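Side-chain contacts in uncharacterized protein (Bacteroides cellulosilyticus, PDB 5JVK), which is probably an O-glycosyl hydrolase of glycoside hydrolase family 39, built round an eight-stranded beta/alpha barrel: residues A[132-137]-A[220-225]; A[108-113]-A[156-161]; A[257-262]-A[267-272]. All blocks are in the same frame, centred on the assembly; numbering follows the deposited sequence.

All three contacts belong to one beta/alpha barrel and join its strands, the loops at their ends and an outer helix. Interaction 1 lies within the mouth, where a strand arginine meets an amide from a loop. Interaction 2 is its outer neighbour, with centres 13 Å apart: strands 106-109 and 132-138 run side by side, and Val110 N probably donates a hydrogen bond to Arg134 O, 2.8 Å away. Interaction 3 is centred 15 Å from interaction 1 on the next loop round, where Glu223 N makes a probable hydrogen bond to Gly257 O at 2.7 Å. Interactions 2 and 3 do not touch. Glycerol, probably from the crystallisation liquor, lies near Arg134 and His111; such molecules often mark pockets.

Interaction 1 (A[132-137]-A[220-225]); sequences RIRTDL and LWNEPN
Arg134, on barrel strand 132-138, reaches across the mouth of the beta/alpha barrel to Asn222 in the loop that follows strand 217-220. The Asn-Glu pair of this loop, Asn222 and Glu223, is consistent with the acid/base motif that clan GH-A enzymes carry at the end of the fourth strand. Arg134 starts with CG anti to the backbone N (chi1 -180°) and stays extended as far as NE, which carries its guanidinium to the amide. The tight side of the contact is this buried guanidinium: NE forms a salt bridge with Glu219 and NH1 another with Glu340, so carboxylates and amide together fix its rotation. The loose side lies toward the pocket, where Asn222 is partly exposed, its ND2 makes a weak hydrogen bond to Tyr175, and Asp136 OD1 comes no nearer than 4.7 Å, to Asn222 CB, while OD2 hydrogen-bonds to a glycerol, probably a crystallisation additive. A leucine in place of Arg134 would probably leave two glutamates without their mate and the Asn222 amide freer to turn. Arg134 NH2 comes in the carbonyl plane onto a lone pair of Asn222 OD1 (C=O...N 141°), donating at 2.7 Å with an N-H...O angle of 172°.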
loop_
_atom_site.group_PDB
_atom_site.type_symbol
_atom_site.label_atom_id
_atom_site.label_comp_id
_atom_site.label_asym_id
_atom_site.label_seq_id
_atom_site.Cartn_x
_atom_site.Cartn_y
_atom_site.Cartn_z
ATOM N N ARG A 132 -0.679 8.315 -1.184
ATOM C CA ARG A 132 0.735 8.470 -0.847
ATOM C C ARG A 132 1.568 7.425 -1.575
ATOM O O ARG A 132 1.084 6.331 -1.870
ATOM C CB ARG A 132 0.950 8.318 0.658
ATOM C CG ARG A 132 0.243 9.356 1.512
ATOM C CD ARG A 132 0.476 9.078 2.984
ATOM N NE ARG A 132 -0.289 9.968 3.859
ATOM C CZ ARG A 132 0.034 11.226 4.159
ATOM N NH1 ARG A 132 1.124 11.805 3.653
ATOM N NH2 ARG A 132 -0.750 11.922 4.978
ATOM N N ILE A 133 2.817 7.775 -1.871
ATOM C CA ILE A 133 3.796 6.814 -2.382
ATOM C C ILE A 133 5.120 6.970 -1.649
ATOM O O ILE A 133 5.457 8.060 -1.193
ATOM C CB ILE A 133 4.006 6.911 -3.914
ATOM C CG1 ILE A 133 4.522 8.300 -4.344
ATOM C CG2 ILE A 133 2.723 6.533 -4.646
ATOM C CD1 ILE A 133 6.031 8.418 -4.461
ATOM N N ARG A 134 5.849 5.864 -1.525
ATOM C CA ARG A 134 7.170 5.851 -0.911
ATOM C C ARG A 134 8.185 5.370 -1.934
ATOM O O ARG A 134 7.945 4.379 -2.625
ATOM C CB ARG A 134 7.187 4.934 0.312
ATOM C CG ARG A 134 8.526 4.858 1.035
ATOM C CD ARG A 134 8.372 4.062 2.313
ATOM N NE ARG A 134 9.610 3.935 3.088
ATOM C CZ ARG A 134 10.451 2.897 3.066
ATOM N NH1 ARG A 134 10.253 1.836 2.282
ATOM N NH2 ARG A 134 11.526 2.922 3.846
ATOM N N THR A 135 9.313 6.069 -2.028
ATOM C CA THR A 135 10.417 5.616 -2.869
ATOM C C THR A 135 11.770 6.088 -2.346
ATOM O O THR A 135 11.851 6.984 -1.505
ATOM C CB THR A 135 10.214 6.021 -4.343
ATOM O OG1 THR A 135 11.132 5.293 -5.167
ATOM C CG2 THR A 135 10.400 7.523 -4.550
ATOM N N ASP A 136 12.821 5.458 -2.857
ATOM C CA ASP A 136 14.177 5.655 -2.356
ATOM C C ASP A 136 14.852 6.867 -2.972
ATOM O O ASP A 136 14.523 7.290 -4.083
ATOM C CB ASP A 136 15.035 4.424 -2.643
ATOM C CG ASP A 136 14.518 3.188 -1.958
ATOM O OD1 ASP A 136 14.808 3.006 -0.754
ATOM O OD2 ASP A 136 13.821 2.396 -2.630
ATOM N N LEU A 137 15.800 7.415 -2.226
ATOM C CA LEU A 137 16.734 8.396 -2.744
ATOM C C LEU A 137 18.097 8.085 -2.139
ATOM O O LEU A 137 18.259 8.116 -0.920
ATOM C CB LEU A 137 16.272 9.813 -2.392
ATOM C CG LEU A 137 17.028 11.005 -3.001
ATOM C CD1 LEU A 137 18.369 11.237 -2.315
ATOM C CD2 LEU A 137 17.215 10.835 -4.503
ATOM N N LEU A 220 14.644 9.115 7.297
ATOM C CA LEU A 220 16.098 8.992 7.383
ATOM C C LEU A 220 16.500 7.516 7.461
ATOM O O LEU A 220 16.360 6.876 8.503
ATOM C CB LEU A 220 16.634 9.806 8.573
ATOM C CG LEU A 220 18.146 10.058 8.723
ATOM C CD1 LEU A 220 18.922 8.782 9.030
ATOM C CD2 LEU A 220 18.725 10.746 7.490
ATOM N N TRP A 221 16.982 6.994 6.333
ATOM C CA TRP A 221 17.577 5.654 6.205
ATOM C C TRP A 221 16.523 4.543 6.187
ATOM O O TRP A 221 15.544 4.595 6.924
ATOM C CB TRP A 221 18.633 5.387 7.299
ATOM C CG TRP A 221 19.874 4.735 6.779
ATOM C CD1 TRP A 221 20.111 3.400 6.653
ATOM C CD2 TRP A 221 21.047 5.398 6.295
ATOM N NE1 TRP A 221 21.363 3.185 6.127
ATOM C CE2 TRP A 221 21.961 4.396 5.900
ATOM C CE3 TRP A 221 21.416 6.744 6.160
ATOM C CZ2 TRP A 221 23.223 4.694 5.373
ATOM C CZ3 TRP A 221 22.673 7.044 5.638
ATOM C CH2 TRP A 221 23.560 6.019 5.249
ATOM N N ASN A 222 16.736 3.546 5.327
ATOM C CA ASN A 222 15.851 2.387 5.226
ATOM C C ASN A 222 16.447 1.192 5.971
ATOM O O ASN A 222 17.493 0.671 5.581
ATOM C CB ASN A 222 15.621 2.010 3.764
ATOM C CG ASN A 222 14.666 0.842 3.615
ATOM O OD1 ASN A 222 13.463 0.982 3.817
ATOM N ND2 ASN A 222 15.202 -0.319 3.279
ATOM N N GLU A 223 15.765 0.770 7.034
ATOM C CA GLU A 223 16.145 -0.395 7.840
ATOM C C GLU A 223 17.614 -0.418 8.303
ATOM O O GLU A 223 18.362 -1.342 7.961
ATOM C CB GLU A 223 15.789 -1.685 7.090
ATOM C CG GLU A 223 14.314 -1.793 6.737
ATOM C CD GLU A 223 13.913 -3.169 6.244
ATOM O OE1 GLU A 223 14.788 -3.938 5.788
ATOM O OE2 GLU A 223 12.704 -3.479 6.307
ATOM N N PRO A 224 18.033 0.599 9.084
ATOM C CA PRO A 224 19.365 0.602 9.687
ATOM C C PRO A 224 19.437 -0.312 10.920
ATOM O O PRO A 224 19.574 0.165 12.051
ATOM C CB PRO A 224 19.565 2.077 10.056
ATOM C CG PRO A 224 18.189 2.548 10.362
ATOM C CD PRO A 224 17.337 1.876 9.325
ATOM N N ASN A 225 19.356 -1.621 10.685
ATOM C CA ASN A 225 19.407 -2.625 11.754
ATOM C C ASN A 225 20.839 -2.759 12.280
ATOM O O ASN A 225 21.064 -2.902 13.483
ATOM C CB ASN A 225 18.900 -3.973 11.238
ATOM C CG ASN A 225 17.418 -3.950 10.904
ATOM O OD1 ASN A 225 17.026 -4.083 9.746
ATOM N ND2 ASN A 225 16.588 -3.788 11.922
#

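Interaction 2 (A[108-113]-A[156-161]); sequences VCVHPP and YQFVSA
Pro112 and Phe158 bring their backbones closest, CA to CA 8.3 Å, where the chain leaving barrel strand 106-109 passes helix 153-164, and the ring of Phe158 spans the gap. In this beta/alpha barrel the helix belongs to the beta-alpha-beta crossover from strand 132-138 to strand 168-174, and it packs outside the strands. In Phe158, chi1 of -96° swings the ring off the helix toward the loop, and the far end of the ring fits beside residues 110 to 112. The side chains of Val110 and Phe158 run alongside one another, pointing opposite ways. CG1 of Val110, anti to its own backbone N (chi1 -173°), meets the ring at its edge, 3.8 Å from Phe158 CE2. On the other side of CZ, Phe158 CE1 lies 4.1 Å from CG of Pro112, a looser contact on the more exposed side. Between these two contacts CZ is set against the backbone, with Pro112 N at 3.8 Å and His111 C close by, both near the plane of the ring. The imidazole of His111 turns off the other way to a hydrogen bond with Tyr376. Tyr118, from helix 118-127, adds an edge-to-face partner for the Phe158 ring, so that the ring packs on that helix as well as on the loop. A polar atom in this seam is the Val110 carbonyl oxygen, which accepts a hydrogen bond from Thr135 OG1; Val110 O lies obliquely to the ring, 3.6 Å from Phe158 CZ.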
loop_
_atom_site.group_PDB
_atom_site.type_symbol
_atom_site.label_atom_id
_atom_site.label_comp_id
_atom_site.label_asym_id
_atom_site.label_seq_id
_atom_site.Cartn_x
_atom_site.Cartn_y
_atom_site.Cartn_z
ATOM N N VAL A 108 1.565 3.409 -0.813
ATOM C CA VAL A 108 2.156 2.233 -1.457
ATOM C C VAL A 108 3.622 2.488 -1.824
ATOM O O VAL A 108 3.972 3.572 -2.283
ATOM C CB VAL A 108 1.342 1.804 -2.703
ATOM C CG1 VAL A 108 1.393 2.859 -3.805
ATOM C CG2 VAL A 108 1.814 0.449 -3.223
ATOM N N CYS A 109 4.472 1.485 -1.609
ATOM C CA CYS A 109 5.893 1.579 -1.957
ATOM C C CYS A 109 6.062 1.364 -3.453
ATOM O O CYS A 109 5.550 0.387 -3.999
ATOM C CB CYS A 109 6.715 0.556 -1.174
ATOM S SG CYS A 109 6.768 0.907 0.598
ATOM N N VAL A 110 6.775 2.283 -4.104
ATOM C CA VAL A 110 6.912 2.300 -5.563
ATOM C C VAL A 110 8.386 2.376 -5.963
ATOM O O VAL A 110 9.068 3.365 -5.676
ATOM C CB VAL A 110 6.166 3.503 -6.191
ATOM C CG1 VAL A 110 6.167 3.400 -7.714
ATOM C CG2 VAL A 110 4.741 3.592 -5.659
ATOM N N HIS A 111 8.862 1.326 -6.625
ATOM C CA HIS A 111 10.175 1.339 -7.268
ATOM C C HIS A 111 10.033 1.960 -8.662
ATOM O O HIS A 111 8.916 2.029 -9.188
ATOM C CB HIS A 111 10.733 -0.079 -7.376
ATOM C CG HIS A 111 10.892 -0.765 -6.057
ATOM N ND1 HIS A 111 11.808 -0.357 -5.113
ATOM C CD2 HIS A 111 10.247 -1.825 -5.520
ATOM C CE1 HIS A 111 11.725 -1.140 -4.053
ATOM N NE2 HIS A 111 10.786 -2.040 -4.275
ATOM N N PRO A 112 11.152 2.420 -9.266
ATOM C CA PRO A 112 11.090 2.961 -10.633
ATOM C C PRO A 112 10.491 1.960 -11.635
ATOM O O PRO A 112 10.826 0.771 -11.567
ATOM C CB PRO A 112 12.559 3.238 -10.968
ATOM C CG PRO A 112 13.207 3.469 -9.652
ATOM C CD PRO A 112 12.504 2.557 -8.690
ATOM N N PRO A 113 9.590 2.417 -12.531
ATOM C CA PRO A 113 9.071 1.499 -13.552
ATOM C C PRO A 113 10.158 1.015 -14.512
ATOM O O PRO A 113 11.067 1.779 -14.847
ATOM C CB PRO A 113 8.031 2.344 -14.300
ATOM C CG PRO A 113 7.650 3.420 -13.348
ATOM C CD PRO A 113 8.884 3.712 -12.553
ATOM N N TYR A 156 12.606 14.025 -9.928
ATOM C CA TYR A 156 11.694 14.946 -10.620
ATOM C C TYR A 156 10.542 14.192 -11.293
ATOM O O TYR A 156 9.401 14.660 -11.270
ATOM C CB TYR A 156 12.441 15.802 -11.662
ATOM C CG TYR A 156 13.405 16.823 -11.078
ATOM C CD1 TYR A 156 12.954 17.823 -10.211
ATOM C CD2 TYR A 156 14.765 16.805 -11.404
ATOM C CE1 TYR A 156 13.828 18.762 -9.675
ATOM C CE2 TYR A 156 15.647 17.742 -10.875
ATOM C CZ TYR A 156 15.173 18.718 -10.013
ATOM O OH TYR A 156 16.035 19.650 -9.484
ATOM N N GLN A 157 10.850 13.034 -11.883
ATOM C CA GLN A 157 9.840 12.155 -12.492
ATOM C C GLN A 157 8.810 11.656 -11.473
ATOM O O GLN A 157 7.601 11.746 -11.718
ATOM C CB GLN A 157 10.501 10.957 -13.195
ATOM C CG GLN A 157 11.231 11.307 -14.485
ATOM C CD GLN A 157 11.915 10.104 -15.120
ATOM O OE1 GLN A 157 12.890 9.577 -14.581
ATOM N NE2 GLN A 157 11.415 9.668 -16.276
ATOM N N PHE A 158 9.298 11.137 -10.343
ATOM C CA PHE A 158 8.437 10.661 -9.242
ATOM C C PHE A 158 7.516 11.756 -8.696
ATOM O O PHE A 158 6.308 11.547 -8.570
ATOM C CB PHE A 158 9.269 10.076 -8.077
ATOM C CG PHE A 158 9.422 8.578 -8.124
ATOM C CD1 PHE A 158 10.660 7.987 -8.371
ATOM C CD2 PHE A 158 8.323 7.752 -7.911
ATOM C CE1 PHE A 158 10.795 6.605 -8.410
ATOM C CE2 PHE A 158 8.452 6.371 -7.951
ATOM C CZ PHE A 158 9.689 5.797 -8.201
ATOM N N VAL A 159 8.094 12.917 -8.393
ATOM C CA VAL A 159 7.365 14.004 -7.732
ATOM C C VAL A 159 6.332 14.666 -8.655
ATOM O O VAL A 159 5.212 14.940 -8.221
ATOM C CB VAL A 159 8.332 15.049 -7.123
ATOM C CG1 VAL A 159 7.577 16.250 -6.555
ATOM C CG2 VAL A 159 9.172 14.407 -6.026
ATOM N N SER A 160 6.692 14.917 -9.912
ATOM C CA SER A 160 5.752 15.530 -10.865
ATOM C C SER A 160 4.594 14.583 -11.205
ATOM O O SER A 160 3.442 15.016 -11.278
ATOM C CB SER A 160 6.467 15.994 -12.141
ATOM O OG SER A 160 6.790 14.905 -12.985
ATOM N N ALA A 161 4.907 13.301 -11.396
ATOM C CA ALA A 161 3.886 12.270 -11.622
ATOM C C ALA A 161 2.944 12.099 -10.424
ATOM O O ALA A 161 1.760 11.819 -10.608
ATOM C CB ALA A 161 4.535 10.939 -11.974
#

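Interaction 3 (A[257-262]-A[267-272]); sequences GGSGAG and GAFIIP
Ser259 and Phe269 meet where the loop after strand 252-255 runs out and doubles back toward helix 270-275. The serine torsion is the telling one: chi1 of 57° sets OG between the backbone N and the carbonyl carbon, the crowded position, and from there OG hydrogen-bonds to the carbonyl of Gly256. The same oxygen rests against the phenyl group, 3.4 Å from Phe269 CD1. It approaches the ring obliquely, and with its bond made to Gly256 this is a packing contact. Phe269, for its part, has CG anti to the backbone N (chi1 169°), a conformation that carries the ring past the serine and inward to an edge-to-face meeting with Tyr233 of helix 229-247. Its CB packs on the backbone as well, 3.8 Å from Ser259 O.

Farther along, the side chains shrink and the two backbones close in, the CA atoms of Gly260 and Ala268 being 4.7 Å apart. The methyl CB of Ala268 fills this narrow place, 3.7 Å from Gly260 CA. A beta carbon on residue 260 would clash with that methyl and crowd the preceding carbonyl oxygen, so the absence of a side chain at Gly260 is part of the fit. Ala268 CB comes closest to Ala261 N, at 3.5 Å, and also touches Ala261 CB at 4.3 Å, on the more exposed side. There a water bridges the two loop segments, donating to Ala261 O at 3.0 Å and accepting from Ala268 N. Glycine-rich backbone, small methyls and one inward aromatic thus make compact the loop that, in this beta/alpha barrel, leads from the fifth strand, 252-255, to helix 270-275.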
loop_
_atom_site.group_PDB
_atom_site.type_symbol
_atom_site.label_atom_id
_atom_site.label_comp_id
_atom_site.label_asym_id
_atom_site.label_seq_id
_atom_site.Cartn_x
_atom_site.Cartn_y
_atom_site.Cartn_z
ATOM N N GLY A 257 13.324 4.228 10.311
ATOM C CA GLY A 257 13.431 3.553 9.026
ATOM C C GLY A 257 12.951 2.118 9.059
ATOM O O GLY A 257 13.370 1.309 8.227
ATOM N N GLY A 258 12.074 1.801 10.010
ATOM C CA GLY A 258 11.660 0.428 10.256
ATOM C C GLY A 258 12.760 -0.475 10.778
ATOM O O GLY A 258 12.794 -1.652 10.433
ATOM N N SER A 259 13.659 0.075 11.594
ATOM C CA SER A 259 14.725 -0.704 12.233
ATOM C C SER A 259 14.243 -1.207 13.597
ATOM O O SER A 259 13.138 -0.865 14.032
ATOM C CB SER A 259 16.008 0.128 12.368
ATOM O OG SER A 259 15.782 1.323 13.092
ATOM N N GLY A 260 15.072 -2.008 14.264
ATOM C CA GLY A 260 14.682 -2.708 15.489
ATOM C C GLY A 260 14.086 -4.076 15.200
ATOM O O GLY A 260 13.684 -4.365 14.067
ATOM N N ALA A 261 14.038 -4.914 16.236
ATOM C CA ALA A 261 13.493 -6.277 16.148
ATOM C C ALA A 261 12.103 -6.308 15.500
ATOM O O ALA A 261 11.218 -5.548 15.892
ATOM C CB ALA A 261 13.437 -6.903 17.537
ATOM N N GLY A 262 11.935 -7.169 14.495
ATOM C CA GLY A 262 10.679 -7.282 13.739
ATOM C C GLY A 262 10.240 -6.038 12.973
ATOM O O GLY A 262 9.079 -5.929 12.573
ATOM N N GLY A 267 8.509 -1.371 19.737
ATOM C CA GLY A 267 9.223 -0.165 20.156
ATOM C C GLY A 267 10.721 -0.350 20.299
ATOM O O GLY A 267 11.349 0.326 21.111
ATOM N N ALA A 268 11.301 -1.240 19.496
ATOM C CA ALA A 268 12.717 -1.593 19.629
ATOM C C ALA A 268 13.669 -0.465 19.218
ATOM O O ALA A 268 14.793 -0.414 19.715
ATOM C CB ALA A 268 13.030 -2.861 18.846
ATOM N N PHE A 269 13.231 0.421 18.319
ATOM C CA PHE A 269 14.022 1.598 17.932
ATOM C C PHE A 269 13.714 2.803 18.817
ATOM O O PHE A 269 14.630 3.449 19.326
ATOM C CB PHE A 269 13.789 1.982 16.465
ATOM C CG PHE A 269 14.375 3.321 16.091
ATOM C CD1 PHE A 269 15.717 3.437 15.737
ATOM C CD2 PHE A 269 13.591 4.476 16.121
ATOM C CE1 PHE A 269 16.260 4.676 15.410
ATOM C CE2 PHE A 269 14.130 5.713 15.796
ATOM C CZ PHE A 269 15.466 5.815 15.439
ATOM N N ILE A 270 12.429 3.116 18.970
ATOM C CA ILE A 270 12.004 4.363 19.616
ATOM C C ILE A 270 12.260 4.391 21.130
ATOM O O ILE A 270 12.675 5.423 21.654
ATOM C CB ILE A 270 10.524 4.719 19.279
ATOM C CG1 ILE A 270 10.227 6.200 19.563
ATOM C CG2 ILE A 270 9.536 3.830 20.024
ATOM C CD1 ILE A 270 10.942 7.171 18.648
ATOM N N ILE A 271 12.036 3.272 21.820
ATOM C CA ILE A 271 12.175 3.230 23.287
ATOM C C ILE A 271 13.614 3.534 23.767
ATOM O O ILE A 271 13.782 4.331 24.691
ATOM C CB ILE A 271 11.617 1.909 23.897
ATOM C CG1 ILE A 271 10.091 1.853 23.714
ATOM C CG2 ILE A 271 11.978 1.781 25.379
ATOM C CD1 ILE A 271 9.461 0.520 24.065
ATOM N N PRO A 272 14.644 2.907 23.155
ATOM C CA PRO A 272 16.025 3.308 23.484
ATOM C C PRO A 272 16.338 4.786 23.219
ATOM O O PRO A 272 17.081 5.401 23.986
ATOM C CB PRO A 272 16.882 2.426 22.567
ATOM C CG PRO A 272 16.043 1.242 22.265
ATOM C CD PRO A 272 14.607 1.677 22.338
HETATM O O HOH W 1 10.095 -3.906 18.106
#